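Local coordinates for protein cellulase (Bacteroides salanitronis, PDB 6WQY) that probably hydrolyses internal beta-1,4 linkages of cellulose and related plant polysaccharides, through a TIM-barrel catalytic domain of glycoside hydrolase family 5, at residues D240-D243 with N244-M247; G223-N227 with I228-V232. All blocks are in the same frame, centred on the assembly; numbering follows the deposited sequence.

Interaction 1: D240-D243 with N244-M247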
loop_
_atom_site.group_PDB
_atom_site.type_symbol
_atom_site.label_atom_id
_atom_site.label_comp_id
_atom_site.label_asym_id
_atom_site.label_seq_id
_atom_site.Cartn_x
_atom_site.Cartn_y
_atom_site.Cartn_z
ATOM N N ASP A 240 -2.136 14.426 -15.874
ATOM C CA ASP A 240 -0.938 13.682 -16.234
ATOM C C ASP A 240 -0.631 13.914 -17.704
ATOM O O ASP A 240 -1.482 14.352 -18.478
ATOM C CB ASP A 240 -1.132 12.191 -15.911
ATOM C CG ASP A 240 0.170 11.441 -15.680
ATOM O OD1 ASP A 240 1.268 12.025 -15.873
ATOM O OD2 ASP A 240 0.069 10.254 -15.303
ATOM N N VAL A 241 0.628 13.653 -18.063
ATOM C CA VAL A 241 1.102 13.814 -19.436
ATOM C C VAL A 241 0.907 12.563 -20.284
ATOM O O VAL A 241 1.173 12.594 -21.496
ATOM C CB VAL A 241 2.604 14.169 -19.453
ATOM C CG1 VAL A 241 2.848 15.473 -18.708
ATOM C CG2 VAL A 241 3.435 13.043 -18.837
ATOM N N VAL A 242 0.487 11.462 -19.681
ATOM C CA VAL A 242 0.221 10.189 -20.327
ATOM C C VAL A 242 -1.100 9.714 -19.745
ATOM O O VAL A 242 -1.503 10.132 -18.661
ATOM C CB VAL A 242 1.364 9.195 -20.022
ATOM C CG1 VAL A 242 1.552 9.041 -18.509
ATOM C CG2 VAL A 242 1.114 7.854 -20.685
ATOM N N ASP A 243 -1.797 8.860 -20.481
ATOM C CA ASP A 243 -3.060 8.331 -19.987
ATOM C C ASP A 243 -2.853 7.013 -19.246
ATOM O O ASP A 243 -1.927 6.249 -19.526
ATOM C CB ASP A 243 -4.067 8.139 -21.120
ATOM C CG ASP A 243 -4.479 9.457 -21.771
ATOM O OD1 ASP A 243 -4.387 10.508 -21.107
ATOM O OD2 ASP A 243 -4.899 9.426 -22.945
ATOM N N ASN A 244 -3.748 6.745 -18.303
ATOM C CA ASN A 244 -3.882 5.417 -17.695
ATOM C C ASN A 244 -2.648 4.966 -16.927
ATOM O O ASN A 244 -2.354 3.767 -16.891
ATOM C CB ASN A 244 -4.242 4.371 -18.758
ATOM C CG ASN A 244 -5.404 4.786 -19.581
ATOM O OD1 ASN A 244 -6.385 5.278 -19.022
ATOM N ND2 ASN A 244 -5.308 4.629 -20.898
ATOM N N ARG A 245 -1.950 5.900 -16.279
ATOM C CA ARG A 245 -0.772 5.548 -15.501
ATOM C C ARG A 245 -0.866 6.032 -14.064
ATOM O O ARG A 245 0.154 6.031 -13.360
ATOM C CB ARG A 245 0.516 6.055 -16.152
ATOM C CG ARG A 245 0.856 5.384 -17.481
ATOM C CD ARG A 245 1.224 3.926 -17.303
ATOM N NE ARG A 245 1.521 3.274 -18.572
ATOM C CZ ARG A 245 0.602 2.744 -19.372
ATOM N NH1 ARG A 245 -0.692 2.787 -19.043
ATOM N NH2 ARG A 245 0.962 2.168 -20.510
ATOM N N LEU A 246 -2.051 6.428 -13.602
ATOM C CA LEU A 246 -2.282 6.797 -12.214
ATOM C C LEU A 246 -3.311 5.851 -11.619
ATOM O O LEU A 246 -4.396 5.668 -12.181
ATOM C CB LEU A 246 -2.781 8.231 -12.073
ATOM C CG LEU A 246 -1.858 9.306 -12.620
ATOM C CD1 LEU A 246 -2.481 10.675 -12.374
ATOM C CD2 LEU A 246 -0.456 9.237 -12.048
ATOM N N MET A 247 -2.971 5.267 -10.468
ATOM C CA MET A 247 -3.819 4.288 -9.795
ATOM C C MET A 247 -4.200 4.814 -8.418
ATOM O O MET A 247 -3.333 5.300 -7.683
ATOM C CB MET A 247 -3.090 2.938 -9.638
ATOM C CG MET A 247 -2.400 2.441 -10.902
ATOM S SD MET A 247 -1.656 0.823 -10.756
ATOM C CE MET A 247 -0.362 1.154 -9.568
HETATM O O HOH W 1 -1.976 8.834 -16.320
#
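The loop that leads into barrel strand 246-251 folds back on itself here, and D240 and V242 meet R245 and L246 around a shared water. Carboxylate oxygen OD2 of D240 rests on the branch point of L246, 3.4 Å from its CG. Chi1 of D240 is -155°, which turns the carboxylate alongside its own carbonyl carbon and over the leucine. The water donates to D240 OD2 and to V242 O, each at 2.7 Å, and accepts from R245 N at 2.9 Å, so a side chain and two backbone groups are bridged across the turn. V242 CG1 lies against the R245 stem, 3.9 Å from CG, the two side chains crossing at about a right angle. A bend at chi2 (-68°) folds the R245 chain back, and NH1 donates to N244 O at 2.9 Å, the oxygen lying in the guanidinium plane though NH1 comes from above the carbonyl plane. The charged ends have further partners: R245 NH2 pairs with E22, which also takes N244 ND2, and D240 OD2 with R208 of helix 191-209. With R208 and the water both at OD2, the D240 carboxylate probably stays ionised although it leans on a leucine.

Interaction 2: G223-N227 with I228-V232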
loop_
_atom_site.group_PDB
_atom_site.type_symbol
_atom_site.label_atom_id
_atom_site.label_comp_id
_atom_site.label_asym_id
_atom_site.label_seq_id
_atom_site.Cartn_x
_atom_site.Cartn_y
_atom_site.Cartn_z
ATOM N N GLY A 223 -6.229 8.655 -1.449
ATOM C CA GLY A 223 -7.176 9.553 -0.837
ATOM C C GLY A 223 -6.930 9.675 0.653
ATOM O O GLY A 223 -6.025 9.065 1.229
ATOM N N TYR A 224 -7.775 10.477 1.295
ATOM C CA TYR A 224 -7.572 10.828 2.693
ATOM C C TYR A 224 -7.632 9.592 3.578
ATOM O O TYR A 224 -8.577 8.797 3.489
ATOM C CB TYR A 224 -8.606 11.879 3.114
ATOM C CG TYR A 224 -8.246 12.606 4.391
ATOM C CD1 TYR A 224 -8.581 12.102 5.632
ATOM C CD2 TYR A 224 -7.591 13.836 4.349
ATOM C CE1 TYR A 224 -8.261 12.770 6.791
ATOM C CE2 TYR A 224 -7.283 14.519 5.507
ATOM C CZ TYR A 224 -7.638 14.000 6.727
ATOM O OH TYR A 224 -7.353 14.653 7.908
ATOM N N VAL A 225 -6.586 9.435 4.401
ATOM C CA VAL A 225 -6.360 8.320 5.322
ATOM C C VAL A 225 -6.591 6.963 4.670
ATOM O O VAL A 225 -6.858 5.975 5.354
ATOM C CB VAL A 225 -7.063 8.542 6.688
ATOM C CG1 VAL A 225 -8.556 8.235 6.657
ATOM C CG2 VAL A 225 -6.364 7.768 7.806
ATOM N N THR A 226 -6.384 6.878 3.354
ATOM C CA THR A 226 -6.623 5.668 2.554
ATOM C C THR A 226 -8.001 5.055 2.811
ATOM O O THR A 226 -8.195 3.842 2.656
ATOM C CB THR A 226 -5.498 4.632 2.647
ATOM O OG1 THR A 226 -5.317 4.173 3.992
ATOM C CG2 THR A 226 -4.198 5.188 2.132
ATOM N N ASN A 227 -8.973 5.883 3.152
ATOM C CA ASN A 227 -10.316 5.409 3.470
ATOM C C ASN A 227 -11.181 5.389 2.215
ATOM O O ASN A 227 -11.244 6.375 1.486
ATOM C CB ASN A 227 -10.931 6.343 4.506
ATOM C CG ASN A 227 -12.343 5.964 4.841
ATOM O OD1 ASN A 227 -13.307 6.499 4.275
ATOM N ND2 ASN A 227 -12.499 5.019 5.746
ATOM N N ILE A 228 -11.848 4.266 1.953
ATOM C CA ILE A 228 -12.628 4.162 0.718
ATOM C C ILE A 228 -13.668 5.278 0.600
ATOM O O ILE A 228 -13.797 5.913 -0.457
ATOM C CB ILE A 228 -13.249 2.763 0.562
ATOM C CG1 ILE A 228 -12.158 1.768 0.141
ATOM C CG2 ILE A 228 -14.397 2.786 -0.450
ATOM C CD1 ILE A 228 -12.591 0.323 0.111
ATOM N N ASP A 229 -14.438 5.535 1.657
ATOM C CA ASP A 229 -15.495 6.535 1.539
ATOM C C ASP A 229 -14.922 7.927 1.296
ATOM O O ASP A 229 -15.415 8.679 0.442
ATOM C CB ASP A 229 -16.392 6.511 2.771
ATOM C CG ASP A 229 -17.329 5.338 2.751
ATOM O OD1 ASP A 229 -18.224 5.318 1.881
ATOM O OD2 ASP A 229 -17.126 4.414 3.567
ATOM N N LEU A 230 -13.901 8.312 2.055
ATOM C CA LEU A 230 -13.337 9.644 1.865
ATOM C C LEU A 230 -12.641 9.784 0.521
ATOM O O LEU A 230 -12.537 10.900 -0.012
ATOM C CB LEU A 230 -12.395 10.019 3.001
ATOM C CG LEU A 230 -13.048 10.091 4.378
ATOM C CD1 LEU A 230 -12.016 10.514 5.417
ATOM C CD2 LEU A 230 -14.218 11.060 4.394
ATOM N N THR A 231 -12.144 8.672 -0.023
ATOM C CA THR A 231 -11.520 8.672 -1.343
ATOM C C THR A 231 -12.577 8.845 -2.434
ATOM O O THR A 231 -12.488 9.757 -3.270
ATOM C CB THR A 231 -10.721 7.379 -1.535
ATOM O OG1 THR A 231 -9.696 7.313 -0.534
ATOM C CG2 THR A 231 -10.048 7.319 -2.902
ATOM N N VAL A 232 -13.614 8.005 -2.445
ATOM C CA VAL A 232 -14.606 8.165 -3.507
ATOM C C VAL A 232 -15.277 9.534 -3.433
ATOM O O VAL A 232 -15.659 10.099 -4.467
ATOM C CB VAL A 232 -15.635 7.016 -3.552
ATOM C CG1 VAL A 232 -14.931 5.668 -3.680
ATOM C CG2 VAL A 232 -16.553 7.049 -2.350
HETATM O O HOH W 2 -7.175 6.324 -0.406
HETATM O O HOH W 3 -9.734 11.754 -0.369
HETATM O O HOH W 4 -15.349 3.927 5.740
#
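The Y224 ring and the N227 carboxamide are the flat groups facing the first turn of helix 228-234. L230 reaches the tyrosine obliquely, CD1 standing 3.8 Å from Y224 CD1, and the two side chains run next to each other in the same direction. Y193 packs against the ring edge-to-face, and at its far end the OH is hydrogen-bonded to Q192 and to the backbone N of D177. The N227 amide is held through OD1, which takes L230 N in the carbonyl plane, on a lone pair, at 2.9 Å and with an N-H...O angle of 164°. At the other end of the amide, a water links N227 ND2 to OD2 of D229 in one of the two conformers of that aspartate.

This makes N227 the N-cap of the helix that follows barrel strand 219-222. With chi1 at 177°, its CG swings beside the carbonyl carbon, which brings OD1 to the backbone N of L230. Its backbone oxygen is gripped twice by T231: N donates at 2.9 Å nearly along the C=O axis, and OG1 donates at 2.7 Å from above the carbonyl plane. T231 OG1 also comes within 3.4 Å of G223 CA and accepts from a water that takes G223 N, 2.7 Å from each. A further water accepts from Y224 N and donates to L230 O, another bridge between loop and helix. D229, in the same conformer, pairs through OD1 with K293 of helix 284-299 in a salt bridge.

In the fold
Both contacts belong to one beta-alpha-beta unit of the eight-stranded barrel, strand 219-222, helix 228-234 and strand 246-251. Interaction 2 is the turn from the first strand into the helix, at the C-terminal ends of the strands, where TIM barrels carry their active sites; interaction 1 is the return loop entering the second strand at the opposite end. Their centres lie 20 Å apart and their nearest atoms about 8 Å, without touching. Strand 246-251 connects them: it starts within interaction 1, and its V248 and V250 pack on T231 of interaction 2. A bound magnesium ion is about 14 Å from the Y224 side chain, and neither contact includes E95, a magnesium ligand of this protein.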